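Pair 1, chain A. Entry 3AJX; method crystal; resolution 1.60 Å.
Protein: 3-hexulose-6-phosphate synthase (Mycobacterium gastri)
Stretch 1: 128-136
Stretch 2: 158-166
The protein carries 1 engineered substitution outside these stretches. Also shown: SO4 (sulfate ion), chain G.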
# COMPACT_ATOMS: atom_id res chain seq x y z
N ALA A 128 -9.18 -15.82 3.27
CA ALA A 128 -8.06 -15.72 2.35
C ALA A 128 -7.83 -17.06 1.65
O ALA A 128 -7.98 -18.11 2.26
CB ALA A 128 -6.80 -15.30 3.10
N LYS A 129 -7.49 -17.02 0.36
CA LYS A 129 -7.23 -18.25 -0.39
C LYS A 129 -5.93 -18.84 0.15
O LYS A 129 -5.85 -20.03 0.48
CB LYS A 129 -7.10 -17.95 -1.89
CG LYS A 129 -8.38 -17.42 -2.51
CD LYS A 129 -9.53 -18.42 -2.35
CE LYS A 129 -10.82 -17.88 -2.94
NZ LYS A 129 -11.95 -18.83 -2.70
N PHE A 130 -4.91 -18.00 0.21
CA PHE A 130 -3.64 -18.40 0.78
C PHE A 130 -2.95 -17.16 1.32
O PHE A 130 -3.42 -16.04 1.12
CB PHE A 130 -2.74 -19.16 -0.23
CG PHE A 130 -2.45 -18.42 -1.51
CD1 PHE A 130 -3.33 -18.49 -2.58
CD2 PHE A 130 -1.23 -17.75 -1.68
CE1 PHE A 130 -3.01 -17.91 -3.82
CE2 PHE A 130 -0.90 -17.17 -2.91
CZ PHE A 130 -1.79 -17.25 -3.98
N VAL A 131 -1.86 -17.37 2.04
CA VAL A 131 -1.12 -16.25 2.60
C VAL A 131 0.27 -16.26 2.01
O VAL A 131 0.75 -17.30 1.57
CB VAL A 131 -1.02 -16.35 4.14
CG1 VAL A 131 -2.41 -16.30 4.76
CG2 VAL A 131 -0.32 -17.64 4.53
N GLU A 132 0.89 -15.09 1.97
CA GLU A 132 2.23 -15.00 1.42
C GLU A 132 3.23 -14.77 2.55
O GLU A 132 3.17 -13.76 3.25
CB GLU A 132 2.32 -13.86 0.40
CG GLU A 132 3.67 -13.77 -0.30
CD GLU A 132 3.69 -12.75 -1.43
OE1 GLU A 132 3.00 -12.96 -2.45
OE2 GLU A 132 4.40 -11.73 -1.30
N MET A 133 4.11 -15.75 2.75
CA MET A 133 5.16 -15.65 3.76
C MET A 133 6.17 -14.83 2.99
O MET A 133 7.00 -15.35 2.24
CB MET A 133 5.69 -17.03 4.12
CG MET A 133 4.68 -17.86 4.91
SD MET A 133 4.12 -16.98 6.38
CE MET A 133 2.88 -18.12 7.04
N HIS A 134 6.07 -13.52 3.19
CA HIS A 134 6.87 -12.55 2.45
C HIS A 134 7.89 -11.73 3.23
O HIS A 134 7.60 -11.21 4.31
CB HIS A 134 5.87 -11.61 1.77
CG HIS A 134 6.48 -10.68 0.77
ND1 HIS A 134 5.77 -9.65 0.19
CD2 HIS A 134 7.72 -10.62 0.23
CE1 HIS A 134 6.54 -9.00 -0.66
NE2 HIS A 134 7.73 -9.57 -0.66
N ALA A 135 9.09 -11.63 2.68
CA ALA A 135 10.16 -10.82 3.26
C ALA A 135 10.46 -9.82 2.15
O ALA A 135 10.90 -10.20 1.07
CB ALA A 135 11.39 -11.67 3.56
N GLY A 136 10.19 -8.54 2.41
CA GLY A 136 10.42 -7.52 1.41
C GLY A 136 11.88 -7.28 1.06
O GLY A 136 12.78 -7.85 1.68
N ARG A 158 0.00 -23.92 8.77
CA ARG A 158 -1.01 -24.89 8.36
C ARG A 158 -2.12 -24.17 7.59
O ARG A 158 -3.32 -24.38 7.82
CB ARG A 158 -1.55 -25.63 9.59
CG ARG A 158 -0.51 -26.54 10.24
CD ARG A 158 -1.03 -27.17 11.52
NE ARG A 158 -0.09 -28.14 12.08
CZ ARG A 158 1.09 -27.84 12.62
NH1 ARG A 158 1.50 -26.58 12.68
NH2 ARG A 158 1.85 -28.80 13.12
N VAL A 159 -1.69 -23.30 6.68
CA VAL A 159 -2.56 -22.52 5.81
C VAL A 159 -1.88 -22.52 4.44
O VAL A 159 -0.65 -22.38 4.37
CB VAL A 159 -2.67 -21.05 6.29
CG1 VAL A 159 -3.49 -20.24 5.31
CG2 VAL A 159 -3.29 -21.00 7.68
N PRO A 160 -2.64 -22.69 3.35
CA PRO A 160 -1.97 -22.68 2.04
C PRO A 160 -1.11 -21.42 1.94
O PRO A 160 -1.58 -20.33 2.25
CB PRO A 160 -3.14 -22.66 1.06
CG PRO A 160 -4.20 -23.45 1.79
CD PRO A 160 -4.09 -22.90 3.20
N PHE A 161 0.14 -21.57 1.51
CA PHE A 161 1.01 -20.40 1.45
C PHE A 161 1.99 -20.35 0.29
O PHE A 161 2.29 -21.36 -0.35
CB PHE A 161 1.82 -20.27 2.75
CG PHE A 161 2.88 -21.32 2.93
CD1 PHE A 161 2.55 -22.61 3.35
CD2 PHE A 161 4.22 -21.03 2.69
CE1 PHE A 161 3.54 -23.59 3.52
CE2 PHE A 161 5.22 -21.99 2.85
CZ PHE A 161 4.87 -23.28 3.27
N SER A 162 2.46 -19.14 0.02
CA SER A 162 3.45 -18.90 -1.02
C SER A 162 4.65 -18.31 -0.28
O SER A 162 4.52 -17.84 0.85
CB SER A 162 2.92 -17.91 -2.06
OG SER A 162 2.65 -16.65 -1.47
N VAL A 163 5.82 -18.37 -0.91
CA VAL A 163 7.02 -17.83 -0.30
C VAL A 163 7.66 -16.81 -1.23
O VAL A 163 7.89 -17.08 -2.41
CB VAL A 163 8.05 -18.95 -0.01
CG1 VAL A 163 9.32 -18.36 0.59
CG2 VAL A 163 7.45 -19.97 0.96
N ALA A 164 7.93 -15.62 -0.69
CA ALA A 164 8.56 -14.54 -1.43
C ALA A 164 9.65 -13.97 -0.53
O ALA A 164 9.37 -13.45 0.55
CB ALA A 164 7.54 -13.46 -1.79
N GLY A 165 10.90 -14.09 -0.97
CA GLY A 165 12.01 -13.58 -0.19
C GLY A 165 13.35 -13.87 -0.82
O GLY A 165 14.22 -14.50 -0.21
N GLY A 166 13.52 -13.42 -2.06
CA GLY A 166 14.78 -13.64 -2.76
C GLY A 166 14.99 -15.09 -3.16
O GLY A 166 16.12 -15.57 -3.21
S SO4 G . 11.90 -11.30 -4.81
O1 SO4 G . 12.90 -10.36 -5.36
O2 SO4 G . 11.83 -11.17 -3.34
O3 SO4 G . 12.28 -12.68 -5.16
O4 SO4 G . 10.58 -11.00 -5.40
O HOH W 1 1.97 -15.17 -3.65

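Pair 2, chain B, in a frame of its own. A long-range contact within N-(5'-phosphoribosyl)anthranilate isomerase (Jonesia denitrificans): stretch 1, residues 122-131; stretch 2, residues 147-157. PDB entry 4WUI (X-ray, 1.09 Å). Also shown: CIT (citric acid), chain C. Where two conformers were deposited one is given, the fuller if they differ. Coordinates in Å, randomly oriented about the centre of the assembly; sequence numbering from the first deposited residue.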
# COMPACT_ATOMS: atom_id res chain seq x y z
N GLU B 122 -2.47 10.87 -10.71
CA GLU B 122 -2.27 9.55 -10.13
C GLU B 122 -3.33 8.56 -10.63
O GLU B 122 -4.47 8.90 -10.94
CB GLU B 122 -2.30 9.62 -8.62
CG GLU B 122 -3.64 9.87 -8.01
CD GLU B 122 -4.10 11.32 -7.96
OE1 GLU B 122 -3.47 12.25 -8.50
OE2 GLU B 122 -5.17 11.53 -7.33
N GLU B 123 -2.92 7.30 -10.69
CA GLU B 123 -3.77 6.18 -11.00
C GLU B 123 -4.70 5.79 -9.86
O GLU B 123 -5.80 5.27 -10.07
CB GLU B 123 -2.80 4.98 -11.26
CG GLU B 123 -3.44 3.67 -11.54
CD GLU B 123 -2.35 2.64 -11.76
OE1 GLU B 123 -1.75 2.66 -12.84
OE2 GLU B 123 -2.11 1.79 -10.89
N LEU B 124 -4.22 5.99 -8.64
CA LEU B 124 -4.86 5.47 -7.44
C LEU B 124 -4.44 6.35 -6.28
O LEU B 124 -3.32 6.88 -6.25
CB LEU B 124 -4.41 4.02 -7.27
CG LEU B 124 -4.84 3.30 -5.99
CD1 LEU B 124 -5.02 1.83 -6.25
CD2 LEU B 124 -3.86 3.53 -4.83
N LEU B 125 -5.34 6.48 -5.32
CA LEU B 125 -5.12 7.19 -4.08
C LEU B 125 -5.12 6.21 -2.89
O LEU B 125 -6.04 5.40 -2.77
CB LEU B 125 -6.26 8.19 -3.89
CG LEU B 125 -6.25 9.13 -2.73
CD1 LEU B 125 -5.05 10.01 -2.74
CD2 LEU B 125 -7.51 9.98 -2.79
N LEU B 126 -4.10 6.28 -2.05
CA LEU B 126 -4.04 5.48 -0.84
C LEU B 126 -4.40 6.44 0.30
O LEU B 126 -3.74 7.48 0.47
CB LEU B 126 -2.68 4.83 -0.72
CG LEU B 126 -2.52 3.93 0.50
CD1 LEU B 126 -1.43 2.93 0.21
CD2 LEU B 126 -2.13 4.75 1.70
N LEU B 127 -5.47 6.12 1.03
CA LEU B 127 -5.98 6.95 2.10
C LEU B 127 -5.75 6.26 3.43
O LEU B 127 -6.31 5.18 3.67
CB LEU B 127 -7.46 7.20 1.90
CG LEU B 127 -8.15 8.10 2.91
CD1 LEU B 127 -7.48 9.45 2.94
CD2 LEU B 127 -9.65 8.20 2.53
N ASP B 128 -4.95 6.88 4.29
CA ASP B 128 -4.60 6.29 5.58
C ASP B 128 -5.41 6.95 6.68
O ASP B 128 -5.38 8.19 6.86
CB ASP B 128 -3.11 6.44 5.86
CG ASP B 128 -2.62 5.62 7.06
OD1 ASP B 128 -3.07 4.48 7.24
OD2 ASP B 128 -1.74 6.11 7.80
N ALA B 129 -6.11 6.10 7.42
CA ALA B 129 -7.03 6.50 8.48
C ALA B 129 -6.59 5.76 9.74
O ALA B 129 -7.27 4.85 10.22
CB ALA B 129 -8.44 6.11 8.12
N PRO B 130 -5.40 6.08 10.27
CA PRO B 130 -4.78 5.32 11.36
C PRO B 130 -5.58 5.20 12.64
O PRO B 130 -5.33 4.22 13.38
CB PRO B 130 -3.47 6.08 11.59
CG PRO B 130 -3.69 7.40 11.06
CD PRO B 130 -4.54 7.21 9.87
N GLN B 131 -6.50 6.10 12.94
CA GLN B 131 -7.24 5.99 14.20
C GLN B 131 -8.53 5.18 14.08
O GLN B 131 -9.12 4.81 15.10
CB GLN B 131 -7.54 7.39 14.78
CG GLN B 131 -6.28 8.18 15.12
CD GLN B 131 -5.29 7.35 15.92
OE1 GLN B 131 -5.65 6.70 16.90
NE2 GLN B 131 -4.02 7.35 15.49
N ARG B 147 -15.14 8.69 1.41
CA ARG B 147 -14.64 7.61 0.54
C ARG B 147 -14.57 8.10 -0.91
O ARG B 147 -15.54 8.64 -1.45
CB ARG B 147 -15.54 6.40 0.60
CG ARG B 147 -15.42 5.67 1.89
CD ARG B 147 -16.42 4.54 2.02
NE ARG B 147 -17.79 5.02 2.20
CZ ARG B 147 -18.81 4.19 2.34
NH1 ARG B 147 -18.63 2.88 2.23
NH2 ARG B 147 -20.02 4.67 2.56
N PRO B 148 -13.42 7.93 -1.57
CA PRO B 148 -13.32 8.29 -3.00
C PRO B 148 -14.26 7.48 -3.88
O PRO B 148 -14.52 6.32 -3.62
CB PRO B 148 -11.87 7.95 -3.33
CG PRO B 148 -11.14 8.13 -2.06
CD PRO B 148 -12.10 7.54 -1.03
N THR B 149 -14.67 8.08 -5.00
CA THR B 149 -15.44 7.35 -6.00
C THR B 149 -14.56 6.56 -6.98
O THR B 149 -15.09 5.66 -7.66
CB THR B 149 -16.36 8.29 -6.80
OG1 THR B 149 -15.56 9.25 -7.49
CG2 THR B 149 -17.35 9.01 -5.87
N GLY B 150 -13.27 6.89 -7.05
CA GLY B 150 -12.36 6.23 -7.98
C GLY B 150 -11.58 5.08 -7.34
O GLY B 150 -12.00 4.46 -6.35
N ARG B 151 -10.42 4.78 -7.90
CA ARG B 151 -9.58 3.67 -7.46
C ARG B 151 -8.77 4.11 -6.24
O ARG B 151 -8.00 5.06 -6.31
CB ARG B 151 -8.65 3.25 -8.61
CG ARG B 151 -9.42 2.84 -9.88
CD ARG B 151 -8.54 2.37 -11.04
NE ARG B 151 -7.75 3.46 -11.58
CZ ARG B 151 -7.33 3.54 -12.83
NH1 ARG B 151 -7.58 2.59 -13.71
NH2 ARG B 151 -6.67 4.62 -13.19
N TRP B 152 -8.96 3.41 -5.13
CA TRP B 152 -8.30 3.80 -3.89
C TRP B 152 -8.02 2.60 -3.02
O TRP B 152 -8.69 1.57 -3.11
CB TRP B 152 -9.12 4.84 -3.10
CG TRP B 152 -10.40 4.37 -2.48
CD1 TRP B 152 -11.55 4.03 -3.10
CD2 TRP B 152 -10.64 4.22 -1.07
NE1 TRP B 152 -12.50 3.66 -2.18
CE2 TRP B 152 -11.96 3.80 -0.92
CE3 TRP B 152 -9.86 4.44 0.08
CZ2 TRP B 152 -12.57 3.65 0.32
CZ3 TRP B 152 -10.45 4.28 1.30
CH2 TRP B 152 -11.78 3.87 1.42
N LEU B 153 -7.02 2.74 -2.16
CA LEU B 153 -6.73 1.75 -1.11
C LEU B 153 -6.94 2.37 0.24
O LEU B 153 -6.47 3.47 0.50
CB LEU B 153 -5.30 1.20 -1.19
CG LEU B 153 -4.87 0.58 -2.52
CD1 LEU B 153 -3.41 0.11 -2.43
CD2 LEU B 153 -5.78 -0.55 -2.96
N LEU B 154 -7.61 1.62 1.11
CA LEU B 154 -7.73 1.97 2.51
C LEU B 154 -6.53 1.43 3.27
O LEU B 154 -6.19 0.26 3.16
CB LEU B 154 -9.00 1.32 3.07
CG LEU B 154 -9.26 1.45 4.56
CD1 LEU B 154 -9.52 2.89 4.96
CD2 LEU B 154 -10.40 0.53 5.01
N ALA B 155 -5.94 2.27 4.10
CA ALA B 155 -4.95 1.88 5.08
C ALA B 155 -5.34 2.47 6.42
O ALA B 155 -6.12 3.43 6.49
CB ALA B 155 -3.58 2.35 4.68
N GLY B 156 -4.82 1.92 7.50
CA GLY B 156 -4.95 2.54 8.80
C GLY B 156 -4.84 1.51 9.89
O GLY B 156 -5.82 1.22 10.59
N GLY B 157 -3.65 0.95 10.07
CA GLY B 157 -3.51 -0.03 11.10
C GLY B 157 -4.37 -1.26 10.86
O GLY B 157 -4.86 -1.87 11.81
C1 CIT C . -0.36 2.73 10.52
O1 CIT C . -1.13 3.63 10.88
O2 CIT C . -0.27 1.73 11.25
C2 CIT C . 0.36 2.87 9.19
C3 CIT C . -0.20 1.84 8.20
O7 CIT C . -1.62 2.04 8.03
C4 CIT C . 0.52 1.99 6.87
C5 CIT C . -0.02 1.10 5.79
O3 CIT C . -0.07 1.61 4.65
O4 CIT C . -0.38 -0.09 6.04
C6 CIT C . 0.02 0.43 8.75
O5 CIT C . -1.03 -0.21 9.08
O6 CIT C . 1.20 -0.03 8.90
O HOH W 2 -7.28 7.07 -11.66
O HOH W 3 -6.23 1.67 13.26

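Two neighbouring parallel strands can keep one backbone pattern while many of their side chains differ, and pairs 1 and 2 illustrate the point. Fourteen central residues superpose with an RMSD of 0.9 Å, and the strands diverge by only 23° in pair 1 and 16° in pair 2. In each, the first strand reaches alternately to residues flanking its partner, as parallel register requires. In pair 1, Val131(A) N donates to Pro160(A) O (3.0 Å) and Ser162(A) N to Val131(A) O (3.0 Å); the ladder continues through Met133(A) and ends where Ala135(A) N meets Ala164(A) O at 2.8 Å. The matching rungs of pair 2 run from Leu125(B) N to Arg151(B) O (3.2 Å) through to Ala129(B) N and Ala155(B) O (2.8 Å). Because these bonds use main-chain atoms, even a proline matched with an arginine leaves the first rung intact: only the carbonyl is needed.

The chemistry changes clearly on the face bearing Glu132(A) and Ser162(A), matched by Leu126(B) and Leu153(B). Pair 1 makes this face polar: a water bridges Glu132(A) OE1 and Ser162(A) OG, 2.7 Å from each. Pair 2 puts hydrocarbon at these two positions, Leu126(B) CG lying 4.2 Å from Leu153(B) CB and Leu124(B) CD2 3.9 Å from Leu153(B) CG; the face is polar again at Asp128(B), matched with His134(A). Ala164(A) and Ala155(B) coincide, and each leaves room for a longer neighbour: Glu132(A) OE2 comes within 3.6 Å of Ala164(A) CB, Leu126(B) CD2 within 4.1 Å of Ala155(B) CB.

On the other face both pairs have an aromatic residue at the matched position. Phe161(A) and Trp152(B) both adopt the p rotamer, and each meets an apolar side chain, Met133(A) CG at 3.9 Å from Phe161(A) CD2 and Leu127(B) CB at 4.1 Å from Trp152(B) CE3. Val131(A) CG1 also packs on Val159(A) CG1 at 4.1 Å; the position matching Val159(A) is Gly150(B), and Leu125(B) CD2 instead finds Pro148(B) CG at 4.1 Å.

At the strand entrance, Pro160(A) CB rests 3.8 Å from Phe130(A) CB, whereas Arg151(B) NE donates to Glu123(B) O at 3.1 Å, with Glu123(B) CG over one guanidinium face.

After the last matched alanines, two glycines match: Gly165(A) with Gly156(B) and Gly166(A) with Gly157(B). A CB on Gly156(B) would clash with Ala129(B) O; one on Gly165(A) would sit tightly against Ala135(A) CB. The next glycine offers its amide to a ligand probably from the crystallisation liquor: Gly166(A) N to sulfate O2 at 3.1 Å, Gly157(B) N to citrate O7 at 3.1 Å.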